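Local atomic coordinates of maternal protein tudor (Drosophila melanogaster, PDB entry 4Q5W), a protein that is required for primordial germ cell formation and may act in the piRNA pathway, its Tudor domains binding methylated partners such as Aubergine. Residues A[14-24]-A[105-113]; A[132-143]-A[155-166]. One frame throughout, in Å; residues are numbered along the deposited sequence. Where two conformers were deposited one is given.

Contacts 1 and 2 both belong to the five-stranded sheet of the extended Tudor domain, the part that in such domains folds as a staphylococcal-nuclease-like, OB-type module beside the Tudor core. Contact 1 pairs strands 16-21 and 108-112; the 80 residues between its segments include helix 25-37 and the four-stranded Tudor sheet. Contact 2 follows along the chain, a hairpin of strands 139-144 and 153-158. Their centres lie about 13 Å apart. Strand 153-158 runs beside 108-112. In the sheet interior Leu19 CD2 lies 3.8 Å from Val142 CG2, and Met112 CE packs 3.6 Å from Ile166 CG2, where helix 166-182 starts. A buffer molecule, probably from the crystallisation liquor, rests against Phe21 and Glu108 of contact 1.

Contact 1 (A[14-24]-A[105-113]); sequences TSRIYLQFSEK and PVAEICSME. With EPE (4-(2-hydroxyethyl)-1-piperazine ethanesulfonic acid), chain C.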
loop_
_atom_site.group_PDB
_atom_site.type_symbol
_atom_site.label_atom_id
_atom_site.label_comp_id
_atom_site.label_asym_id
_atom_site.label_seq_id
_atom_site.Cartn_x
_atom_site.Cartn_y
_atom_site.Cartn_z
ATOM N N THR A 14 -4.532 -7.836 7.004
ATOM C CA THR A 14 -5.902 -7.707 6.499
ATOM C C THR A 14 -6.636 -6.510 7.102
ATOM O O THR A 14 -7.658 -6.068 6.567
ATOM C CB THR A 14 -6.732 -9.007 6.657
ATOM O OG1 THR A 14 -6.869 -9.332 8.045
ATOM C CG2 THR A 14 -6.057 -10.158 5.928
ATOM N N SER A 15 -6.102 -5.976 8.198
ATOM C CA SER A 15 -6.717 -4.834 8.869
ATOM C C SER A 15 -6.022 -3.513 8.552
ATOM O O SER A 15 -6.380 -2.471 9.109
ATOM C CB SER A 15 -6.764 -5.051 10.381
ATOM O OG SER A 15 -7.664 -6.101 10.691
ATOM N N ARG A 16 -5.045 -3.563 7.649
ATOM C CA ARG A 16 -4.302 -2.370 7.267
ATOM C C ARG A 16 -3.905 -2.467 5.803
ATOM O O ARG A 16 -2.836 -2.976 5.459
ATOM C CB ARG A 16 -3.075 -2.183 8.175
ATOM C CG ARG A 16 -2.328 -0.869 7.956
ATOM C CD ARG A 16 -1.269 -0.663 9.025
ATOM N NE ARG A 16 -0.369 0.441 8.713
ATOM C CZ ARG A 16 -0.515 1.676 9.176
ATOM N NH1 ARG A 16 0.353 2.622 8.845
ATOM N NH2 ARG A 16 -1.538 1.971 9.964
ATOM N N ILE A 17 -4.794 -1.982 4.941
ATOM C CA ILE A 17 -4.628 -2.112 3.506
ATOM C C ILE A 17 -4.620 -0.722 2.888
ATOM O O ILE A 17 -5.536 0.058 3.129
ATOM C CB ILE A 17 -5.803 -2.920 2.908
ATOM C CG1 ILE A 17 -5.878 -4.310 3.543
ATOM C CG2 ILE A 17 -5.676 -3.056 1.385
ATOM C CD1 ILE A 17 -7.112 -5.080 3.107
ATOM N N TYR A 18 -3.580 -0.419 2.114
ATOM C CA TYR A 18 -3.472 0.851 1.392
ATOM C C TYR A 18 -4.180 0.777 0.045
ATOM O O TYR A 18 -3.897 -0.119 -0.747
ATOM C CB TYR A 18 -1.995 1.190 1.152
ATOM C CG TYR A 18 -1.252 1.621 2.397
ATOM C CD1 TYR A 18 -0.759 0.682 3.295
ATOM C CD2 TYR A 18 -1.027 2.962 2.657
ATOM C CE1 TYR A 18 -0.071 1.073 4.431
ATOM C CE2 TYR A 18 -0.337 3.367 3.794
ATOM C CZ TYR A 18 0.138 2.416 4.674
ATOM O OH TYR A 18 0.821 2.817 5.803
ATOM N N LEU A 19 -5.098 1.713 -0.216
ATOM C CA LEU A 19 -5.838 1.746 -1.476
ATOM C C LEU A 19 -5.826 3.129 -2.083
ATOM O O LEU A 19 -5.949 4.120 -1.370
ATOM C CB LEU A 19 -7.326 1.402 -1.270
ATOM C CG LEU A 19 -7.756 -0.016 -0.938
ATOM C CD1 LEU A 19 -7.431 -0.266 0.487
ATOM C CD2 LEU A 19 -9.235 -0.210 -1.177
ATOM N N GLN A 20 -5.747 3.190 -3.405
ATOM C CA GLN A 20 -5.911 4.454 -4.105
ATOM C C GLN A 20 -7.292 4.488 -4.735
ATOM O O GLN A 20 -7.581 3.709 -5.633
ATOM C CB GLN A 20 -4.840 4.604 -5.177
ATOM C CG GLN A 20 -3.430 4.627 -4.600
ATOM C CD GLN A 20 -2.381 4.703 -5.682
ATOM O OE1 GLN A 20 -2.680 4.530 -6.866
ATOM N NE2 GLN A 20 -1.146 4.993 -5.288
ATOM N N PHE A 21 -8.151 5.381 -4.253
ATOM C CA PHE A 21 -9.510 5.475 -4.785
ATOM C C PHE A 21 -9.500 6.159 -6.142
ATOM O O PHE A 21 -8.668 7.033 -6.392
ATOM C CB PHE A 21 -10.426 6.177 -3.791
ATOM C CG PHE A 21 -10.794 5.305 -2.631
ATOM C CD1 PHE A 21 -10.020 5.291 -1.489
ATOM C CD2 PHE A 21 -11.897 4.468 -2.703
ATOM C CE1 PHE A 21 -10.341 4.465 -0.423
ATOM C CE2 PHE A 21 -12.230 3.641 -1.635
ATOM C CZ PHE A 21 -11.450 3.645 -0.498
ATOM N N SER A 22 -10.413 5.743 -7.020
ATOM C CA SER A 22 -10.349 6.136 -8.435
ATOM C C SER A 22 -10.392 7.638 -8.673
ATOM O O SER A 22 -9.852 8.118 -9.670
ATOM C CB SER A 22 -11.427 5.418 -9.272
ATOM O OG SER A 22 -12.736 5.888 -8.986
ATOM N N GLU A 23 -11.021 8.379 -7.757
ATOM C CA GLU A 23 -11.084 9.842 -7.857
ATOM C C GLU A 23 -9.692 10.469 -7.977
ATOM O O GLU A 23 -9.548 11.561 -8.527
ATOM C CB GLU A 23 -11.800 10.450 -6.642
ATOM C CG GLU A 23 -10.990 10.317 -5.353
ATOM C CD GLU A 23 -11.542 11.110 -4.169
ATOM O OE1 GLU A 23 -12.633 11.716 -4.286
ATOM O OE2 GLU A 23 -10.863 11.114 -3.110
ATOM N N LYS A 24 -8.678 9.774 -7.463
ATOM C CA LYS A 24 -7.309 10.299 -7.435
ATOM C C LYS A 24 -6.365 9.728 -8.500
ATOM O O LYS A 24 -5.154 9.980 -8.455
ATOM C CB LYS A 24 -6.688 10.059 -6.057
ATOM C CG LYS A 24 -7.212 10.974 -4.963
ATOM C CD LYS A 24 -6.443 10.715 -3.678
ATOM C CE LYS A 24 -6.855 11.642 -2.549
ATOM N NZ LYS A 24 -6.148 11.222 -1.291
ATOM N N PRO A 105 -1.088 12.285 1.065
ATOM C CA PRO A 105 -0.777 11.003 0.422
ATOM C C PRO A 105 -1.984 10.497 -0.353
ATOM O O PRO A 105 -3.121 10.618 0.106
ATOM C CB PRO A 105 -0.502 10.070 1.609
ATOM C CG PRO A 105 -0.127 10.954 2.726
ATOM C CD PRO A 105 -0.899 12.228 2.526
ATOM N N VAL A 106 -1.731 9.924 -1.519
ATOM C CA VAL A 106 -2.807 9.470 -2.394
ATOM C C VAL A 106 -3.529 8.277 -1.767
ATOM O O VAL A 106 -4.751 8.319 -1.562
ATOM C CB VAL A 106 -2.251 9.120 -3.769
ATOM C CG1 VAL A 106 -3.310 8.435 -4.631
ATOM C CG2 VAL A 106 -1.740 10.386 -4.449
ATOM N N ALA A 107 -2.769 7.240 -1.422
ATOM C CA ALA A 107 -3.332 6.050 -0.773
ATOM C C ALA A 107 -3.982 6.346 0.574
ATOM O O ALA A 107 -3.456 7.123 1.380
ATOM C CB ALA A 107 -2.262 4.979 -0.596
ATOM N N GLU A 108 -5.129 5.713 0.815
ATOM C CA GLU A 108 -5.793 5.788 2.106
ATOM C C GLU A 108 -5.759 4.398 2.721
ATOM O O GLU A 108 -5.724 3.404 2.004
ATOM C CB GLU A 108 -7.235 6.262 1.946
ATOM C CG GLU A 108 -7.338 7.645 1.346
ATOM C CD GLU A 108 -8.755 8.027 0.962
ATOM O OE1 GLU A 108 -8.904 8.955 0.143
ATOM O OE2 GLU A 108 -9.717 7.407 1.473
ATOM N N ILE A 109 -5.760 4.327 4.045
ATOM C CA ILE A 109 -5.727 3.039 4.722
ATOM C C ILE A 109 -7.123 2.583 5.143
ATOM O O ILE A 109 -7.898 3.350 5.725
ATOM C CB ILE A 109 -4.847 3.092 5.974
ATOM C CG1 ILE A 109 -3.430 3.537 5.614
ATOM C CG2 ILE A 109 -4.827 1.739 6.670
ATOM C CD1 ILE A 109 -2.544 3.779 6.828
ATOM N N CYS A 110 -7.447 1.333 4.830
ATOM C CA CYS A 110 -8.705 0.736 5.264
ATOM C C CYS A 110 -8.453 -0.638 5.856
ATOM O O CYS A 110 -7.353 -1.175 5.745
ATOM C CB CYS A 110 -9.665 0.608 4.089
ATOM S SG CYS A 110 -10.084 2.193 3.360
ATOM N N SER A 111 -9.485 -1.208 6.466
ATOM C CA SER A 111 -9.382 -2.511 7.102
ATOM C C SER A 111 -10.504 -3.423 6.632
ATOM O O SER A 111 -11.638 -2.984 6.510
ATOM C CB SER A 111 -9.482 -2.344 8.618
ATOM O OG SER A 111 -9.587 -3.605 9.273
ATOM N N MET A 112 -10.197 -4.691 6.379
ATOM C CA MET A 112 -11.263 -5.661 6.185
ATOM C C MET A 112 -11.867 -5.960 7.547
ATOM O O MET A 112 -11.312 -5.584 8.586
ATOM C CB MET A 112 -10.735 -6.955 5.550
ATOM C CG MET A 112 -9.911 -6.722 4.297
ATOM S SD MET A 112 -9.267 -8.250 3.591
ATOM C CE MET A 112 -10.809 -8.876 2.979
ATOM N N GLU A 113 -13.019 -6.613 7.534
ATOM C CA GLU A 113 -13.630 -7.133 8.740
ATOM C C GLU A 113 -12.649 -8.096 9.426
ATOM O O GLU A 113 -11.768 -8.653 8.767
ATOM C CB GLU A 113 -14.939 -7.826 8.373
ATOM C CG GLU A 113 -15.981 -6.851 7.817
ATOM C CD GLU A 113 -17.068 -7.548 7.034
ATOM O OE1 GLU A 113 -16.811 -7.906 5.858
ATOM O OE2 GLU A 113 -18.168 -7.732 7.592
HETATM N N1 EPE C . -13.727 7.906 -1.003
HETATM C C2 EPE C . -12.856 9.086 -0.870
HETATM C C3 EPE C . -12.810 9.510 0.602
HETATM N N4 EPE C . -12.691 8.393 1.528
HETATM C C5 EPE C . -13.372 7.159 1.200
HETATM C C6 EPE C . -13.131 6.804 -0.254
HETATM C C7 EPE C . -12.326 8.639 2.918
HETATM C C8 EPE C . -12.463 7.405 3.815
HETATM O O8 EPE C . -11.432 6.470 3.553
HETATM C C9 EPE C . -14.015 7.481 -2.384
HETATM C C10 EPE C . -13.923 8.651 -3.343
HETATM S S EPE C . -14.235 8.129 -5.045
HETATM O O1S EPE C . -12.934 7.747 -5.622
HETATM O O2S EPE C . -15.170 7.018 -5.102
HETATM O O3S EPE C . -14.806 9.239 -5.796
HETATM O O HOH W 1 -8.952 -8.256 9.039
HETATM O O HOH W 2 -7.170 7.316 -2.488
#
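The carbonyl oxygen of Val106 is gripped twice: Lys24 NZ donates to it over 3.2 Å, and a water donates from 2.8 Å away from Val106 O while accepting the N-H of Phe21. A lysine extended beyond CG suits this place, because its methylenes slide past Val106 and its ammonium also makes a long salt bridge, 3.8 Å from NZ to Glu108 OE1. The other oxygen, Glu108 OE2, accepts from both O8 and N4 of the buffer molecule. That molecule lays its C6 over the centre of one face of the Phe21 ring, and the same water lies in plane at the ring's edge.

On the opposite face of the sheet, Ile109 places CG1 over the Tyr18 ring, 3.9 Å from the centroid, a CH-pi contact. With chi1 at -173° and the chain extended as far as NE, Arg16 brings one face of its guanidinium against Ile109 CD1. Towards the far end Ile17 CD1 presses on Met112 CG at 3.5 Å, tight for two carbons, with Phe129 of helix 122-134 touching both side chains. Paired backbone bonds at Ile17-Cys110 and Leu19-Glu108 make this an antiparallel ladder, consistent with the staphylococcal-nuclease-like part of extended Tudor domains.

Contact 2 (A[132-143]-A[155-166]); sequences LLDSCKGVVAVE and RLTTKDKRSLKI
Lys159 starts against strand 139-143 and leads away from it towards its tip. Its CB packs 3.6 Å from Val139 CG1, CG stays near the same methyl, and a bend at chi2 (64°) carries CD across to Ala141 CB, 4.0 Å away; NZ lies only loosely near that methyl as the tip turns outward. A lysine serves well at this exposed margin, since its methylenes cover small apolar groups while the ammonium remains at the surface. The backbone of the same residue takes part as well: Lys159 N donates to Val139 O at 2.9 Å.

From there the two strands form an antiparallel beta hairpin, with hydrogen-bonded pairs at Ala141-Thr157 and Glu143-Arg155. Between these, Val142 and Leu156 set their side chains side by side on the face that meets Leu19 and Ile17 of strand 16-21, where branched apolar residues fill the interior. Val140 joins this packing: its CG1 meets Ile166 CD1 at 3.9 Å, the two side chains crossing at about a right angle.

Ahead of the hairpin, helix 122-134 ends in a Schellman motif, with Lys137 as its C-prime residue and Gly138 N bonded to Leu133 O. Ser135, close to this helix end, is held by Arg162 end-on: NH1 at 2.8 Å and NH2 at 3.0 Å both donate to Ser135 OG, which lies near the guanidinium plane and itself donates to Leu132 O. Arg162, bent at chi3 (-65°), also gives NH1 to the syn lone pair of Asp160 OD2, 2.9 Å away, in a salt bridge that helps fix the rotation of the guanidinium. Asp160 OD1 in turn accepts from Thr158 OG1. Nearby, Leu132 CD1 touches Leu164 CD2 at 3.7 Å, and His169 of helix 166-182 packs on both leucines.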
loop_
_atom_site.group_PDB
_atom_site.type_symbol
_atom_site.label_atom_id
_atom_site.label_comp_id
_atom_site.label_asym_id
_atom_site.label_seq_id
_atom_site.Cartn_x
_atom_site.Cartn_y
_atom_site.Cartn_z
ATOM N N LEU A 132 -4.805 -13.754 -4.555
ATOM C CA LEU A 132 -6.147 -13.259 -4.844
ATOM C C LEU A 132 -6.112 -11.869 -5.492
ATOM O O LEU A 132 -6.803 -11.602 -6.490
ATOM C CB LEU A 132 -6.951 -13.214 -3.542
ATOM C CG LEU A 132 -8.470 -13.288 -3.605
ATOM C CD1 LEU A 132 -8.885 -14.398 -4.556
ATOM C CD2 LEU A 132 -9.026 -13.548 -2.214
ATOM N N LEU A 133 -5.301 -10.981 -4.929
ATOM C CA LEU A 133 -5.194 -9.625 -5.454
ATOM C C LEU A 133 -4.519 -9.620 -6.824
ATOM O O LEU A 133 -4.907 -8.868 -7.714
ATOM C CB LEU A 133 -4.442 -8.717 -4.471
ATOM C CG LEU A 133 -5.170 -8.410 -3.161
ATOM C CD1 LEU A 133 -4.310 -7.572 -2.223
ATOM C CD2 LEU A 133 -6.496 -7.726 -3.433
ATOM N N ASP A 134 -3.508 -10.464 -6.999
ATOM C CA ASP A 134 -2.847 -10.552 -8.292
ATOM C C ASP A 134 -3.858 -10.946 -9.369
ATOM O O ASP A 134 -3.778 -10.487 -10.512
ATOM C CB ASP A 134 -1.680 -11.542 -8.247
ATOM C CG ASP A 134 -0.743 -11.389 -9.430
ATOM O OD1 ASP A 134 0.003 -10.386 -9.473
ATOM O OD2 ASP A 134 -0.752 -12.270 -10.316
ATOM N N SER A 135 -4.832 -11.768 -8.987
ATOM C CA SER A 135 -5.841 -12.235 -9.937
ATOM C C SER A 135 -6.779 -11.131 -10.445
ATOM O O SER A 135 -7.481 -11.326 -11.443
ATOM C CB SER A 135 -6.646 -13.420 -9.371
ATOM O OG SER A 135 -7.690 -12.995 -8.515
ATOM N N CYS A 136 -6.796 -9.982 -9.770
ATOM C CA CYS A 136 -7.561 -8.834 -10.265
ATOM C C CYS A 136 -6.678 -7.601 -10.453
ATOM O O CYS A 136 -7.179 -6.487 -10.637
ATOM C CB CYS A 136 -8.740 -8.511 -9.341
ATOM S SG CYS A 136 -8.325 -8.100 -7.634
ATOM N N LYS A 137 -5.365 -7.821 -10.429
ATOM C CA LYS A 137 -4.361 -6.746 -10.431
ATOM C C LYS A 137 -4.680 -5.658 -9.405
ATOM O O LYS A 137 -4.478 -4.474 -9.666
ATOM C CB LYS A 137 -4.186 -6.112 -11.824
ATOM C CG LYS A 137 -4.225 -7.084 -13.005
ATOM C CD LYS A 137 -3.251 -8.243 -12.848
ATOM C CE LYS A 137 -1.801 -7.812 -13.004
ATOM N NZ LYS A 137 -0.888 -8.987 -12.885
ATOM N N GLY A 138 -5.190 -6.072 -8.248
ATOM C CA GLY A 138 -5.463 -5.163 -7.153
ATOM C C GLY A 138 -6.694 -4.283 -7.290
ATOM O O GLY A 138 -6.957 -3.470 -6.402
ATOM N N VAL A 139 -7.448 -4.425 -8.379
ATOM C CA VAL A 139 -8.614 -3.554 -8.589
ATOM C C VAL A 139 -9.846 -4.121 -7.891
ATOM O O VAL A 139 -10.240 -5.253 -8.161
ATOM C CB VAL A 139 -8.924 -3.340 -10.081
ATOM C CG1 VAL A 139 -9.862 -2.152 -10.265
ATOM C CG2 VAL A 139 -7.638 -3.112 -10.857
ATOM N N VAL A 140 -10.444 -3.318 -7.009
ATOM C CA VAL A 140 -11.530 -3.749 -6.140
ATOM C C VAL A 140 -12.673 -2.749 -6.056
ATOM O O VAL A 140 -12.480 -1.532 -6.160
ATOM C CB VAL A 140 -11.046 -4.006 -4.692
ATOM C CG1 VAL A 140 -10.196 -5.256 -4.622
ATOM C CG2 VAL A 140 -10.268 -2.793 -4.147
ATOM N N ALA A 141 -13.872 -3.277 -5.860
ATOM C CA ALA A 141 -14.996 -2.454 -5.465
ATOM C C ALA A 141 -14.991 -2.358 -3.949
ATOM O O ALA A 141 -14.686 -3.330 -3.252
ATOM C CB ALA A 141 -16.313 -3.046 -5.977
ATOM N N VAL A 142 -15.311 -1.177 -3.436
ATOM C CA VAL A 142 -15.222 -0.938 -2.003
ATOM C C VAL A 142 -16.567 -0.495 -1.435
ATOM O O VAL A 142 -17.189 0.435 -1.940
ATOM C CB VAL A 142 -14.168 0.158 -1.687
ATOM C CG1 VAL A 142 -14.050 0.389 -0.173
ATOM C CG2 VAL A 142 -12.835 -0.198 -2.299
ATOM N N GLU A 143 -17.037 -1.193 -0.411
ATOM C CA GLU A 143 -18.212 -0.771 0.339
ATOM C C GLU A 143 -17.817 -0.521 1.793
ATOM O O GLU A 143 -17.107 -1.336 2.383
ATOM C CB GLU A 143 -19.292 -1.853 0.270
ATOM C CG GLU A 143 -20.419 -1.682 1.271
ATOM C CD GLU A 143 -21.496 -2.737 1.112
ATOM O OE1 GLU A 143 -21.622 -3.283 -0.006
ATOM O OE2 GLU A 143 -22.211 -3.022 2.102
ATOM N N ARG A 155 -15.783 -3.688 2.899
ATOM C CA ARG A 155 -15.930 -4.950 2.186
ATOM C C ARG A 155 -15.346 -4.787 0.799
ATOM O O ARG A 155 -15.674 -3.829 0.104
ATOM C CB ARG A 155 -17.395 -5.335 2.038
ATOM C CG ARG A 155 -18.042 -5.843 3.296
ATOM C CD ARG A 155 -19.412 -6.396 2.974
ATOM N NE ARG A 155 -20.263 -6.359 4.150
ATOM C CZ ARG A 155 -21.000 -5.306 4.484
ATOM N NH1 ARG A 155 -20.988 -4.225 3.720
ATOM N NH2 ARG A 155 -21.750 -5.337 5.576
ATOM N N LEU A 156 -14.490 -5.718 0.394
ATOM C CA LEU A 156 -13.829 -5.626 -0.902
ATOM C C LEU A 156 -14.310 -6.722 -1.840
ATOM O O LEU A 156 -14.429 -7.879 -1.441
ATOM C CB LEU A 156 -12.312 -5.745 -0.731
ATOM C CG LEU A 156 -11.670 -4.773 0.264
ATOM C CD1 LEU A 156 -10.215 -5.149 0.485
ATOM C CD2 LEU A 156 -11.785 -3.346 -0.235
ATOM N N THR A 157 -14.591 -6.354 -3.084
ATOM C CA THR A 157 -15.017 -7.293 -4.117
ATOM C C THR A 157 -14.080 -7.127 -5.320
ATOM O O THR A 157 -13.766 -5.997 -5.680
ATOM C CB THR A 157 -16.473 -6.986 -4.544
ATOM O OG1 THR A 157 -17.320 -6.937 -3.386
ATOM C CG2 THR A 157 -17.000 -8.037 -5.493
ATOM N N THR A 158 -13.638 -8.221 -5.940
ATOM C CA THR A 158 -12.767 -8.070 -7.107
ATOM C C THR A 158 -13.529 -7.327 -8.194
ATOM O O THR A 158 -14.694 -7.617 -8.458
ATOM C CB THR A 158 -12.250 -9.413 -7.655
ATOM O OG1 THR A 158 -13.357 -10.223 -8.078
ATOM C CG2 THR A 158 -11.448 -10.149 -6.589
ATOM N N LYS A 159 -12.883 -6.329 -8.788
ATOM C CA LYS A 159 -13.531 -5.500 -9.799
ATOM C C LYS A 159 -13.434 -6.182 -11.155
ATOM O O LYS A 159 -12.830 -5.659 -12.086
ATOM C CB LYS A 159 -12.901 -4.104 -9.841
ATOM C CG LYS A 159 -13.782 -3.070 -10.548
ATOM C CD LYS A 159 -15.077 -2.874 -9.784
ATOM C CE LYS A 159 -16.036 -1.945 -10.520
ATOM N NZ LYS A 159 -17.391 -1.950 -9.878
ATOM N N ASP A 160 -14.040 -7.363 -11.256
ATOM C CA ASP A 160 -14.009 -8.142 -12.484
ATOM C C ASP A 160 -15.244 -9.029 -12.554
ATOM O O ASP A 160 -16.129 -8.921 -11.707
ATOM C CB ASP A 160 -12.699 -8.942 -12.637
ATOM C CG ASP A 160 -12.378 -9.814 -11.431
ATOM O OD1 ASP A 160 -13.298 -10.317 -10.760
ATOM O OD2 ASP A 160 -11.176 -10.017 -11.157
ATOM N N LYS A 161 -15.305 -9.901 -13.552
ATOM C CA LYS A 161 -16.532 -10.656 -13.812
ATOM C C LYS A 161 -16.936 -11.616 -12.689
ATOM O O LYS A 161 -18.103 -12.017 -12.594
ATOM C CB LYS A 161 -16.442 -11.400 -15.149
ATOM C CG LYS A 161 -15.365 -12.465 -15.208
ATOM C CD LYS A 161 -15.510 -13.307 -16.473
ATOM C CE LYS A 161 -14.476 -14.417 -16.511
ATOM N NZ LYS A 161 -14.372 -15.106 -15.190
ATOM N N ARG A 162 -15.975 -11.979 -11.846
ATOM C CA ARG A 162 -16.236 -12.906 -10.748
ATOM C C ARG A 162 -16.974 -12.233 -9.606
ATOM O O ARG A 162 -17.727 -12.883 -8.885
ATOM C CB ARG A 162 -14.930 -13.479 -10.195
ATOM C CG ARG A 162 -14.082 -14.234 -11.196
ATOM C CD ARG A 162 -12.712 -14.522 -10.604
ATOM N NE ARG A 162 -11.943 -13.301 -10.361
ATOM C CZ ARG A 162 -10.791 -13.271 -9.692
ATOM N NH1 ARG A 162 -10.146 -12.123 -9.517
ATOM N NH2 ARG A 162 -10.285 -14.397 -9.200
ATOM N N SER A 163 -16.741 -10.932 -9.441
ATOM C CA SER A 163 -17.214 -10.202 -8.269
ATOM C C SER A 163 -16.930 -11.003 -7.004
ATOM O O SER A 163 -17.811 -11.223 -6.175
ATOM C CB SER A 163 -18.697 -9.855 -8.375
ATOM O OG SER A 163 -18.904 -8.780 -9.280
ATOM N N LEU A 164 -15.686 -11.434 -6.868
ATOM C CA LEU A 164 -15.297 -12.292 -5.763
ATOM C C LEU A 164 -15.316 -11.536 -4.437
ATOM O O LEU A 164 -14.723 -10.463 -4.320
ATOM C CB LEU A 164 -13.929 -12.879 -6.048
ATOM C CG LEU A 164 -13.387 -13.893 -5.061
ATOM C CD1 LEU A 164 -12.747 -15.018 -5.849
ATOM C CD2 LEU A 164 -12.388 -13.209 -4.132
ATOM N N LYS A 165 -16.010 -12.098 -3.450
ATOM C CA LYS A 165 -16.177 -11.451 -2.152
ATOM C C LYS A 165 -14.983 -11.805 -1.294
ATOM O O LYS A 165 -14.877 -12.925 -0.789
ATOM C CB LYS A 165 -17.466 -11.931 -1.478
ATOM C CG LYS A 165 -18.714 -11.731 -2.331
ATOM C CD LYS A 165 -19.965 -12.294 -1.653
ATOM C CE LYS A 165 -21.226 -11.801 -2.363
ATOM N NZ LYS A 165 -22.493 -12.294 -1.744
ATOM N N ILE A 166 -14.073 -10.856 -1.137
ATOM C CA ILE A 166 -12.747 -11.185 -0.628
ATOM C C ILE A 166 -12.722 -11.663 0.819
ATOM O O ILE A 166 -11.998 -12.593 1.145
ATOM C CB ILE A 166 -11.768 -10.036 -0.867
ATOM C CG1 ILE A 166 -11.611 -9.822 -2.370
ATOM C CG2 ILE A 166 -10.404 -10.349 -0.262
ATOM C CD1 ILE A 166 -10.900 -8.539 -2.735
HETATM O O HOH W 3 -9.317 -9.384 -13.058
#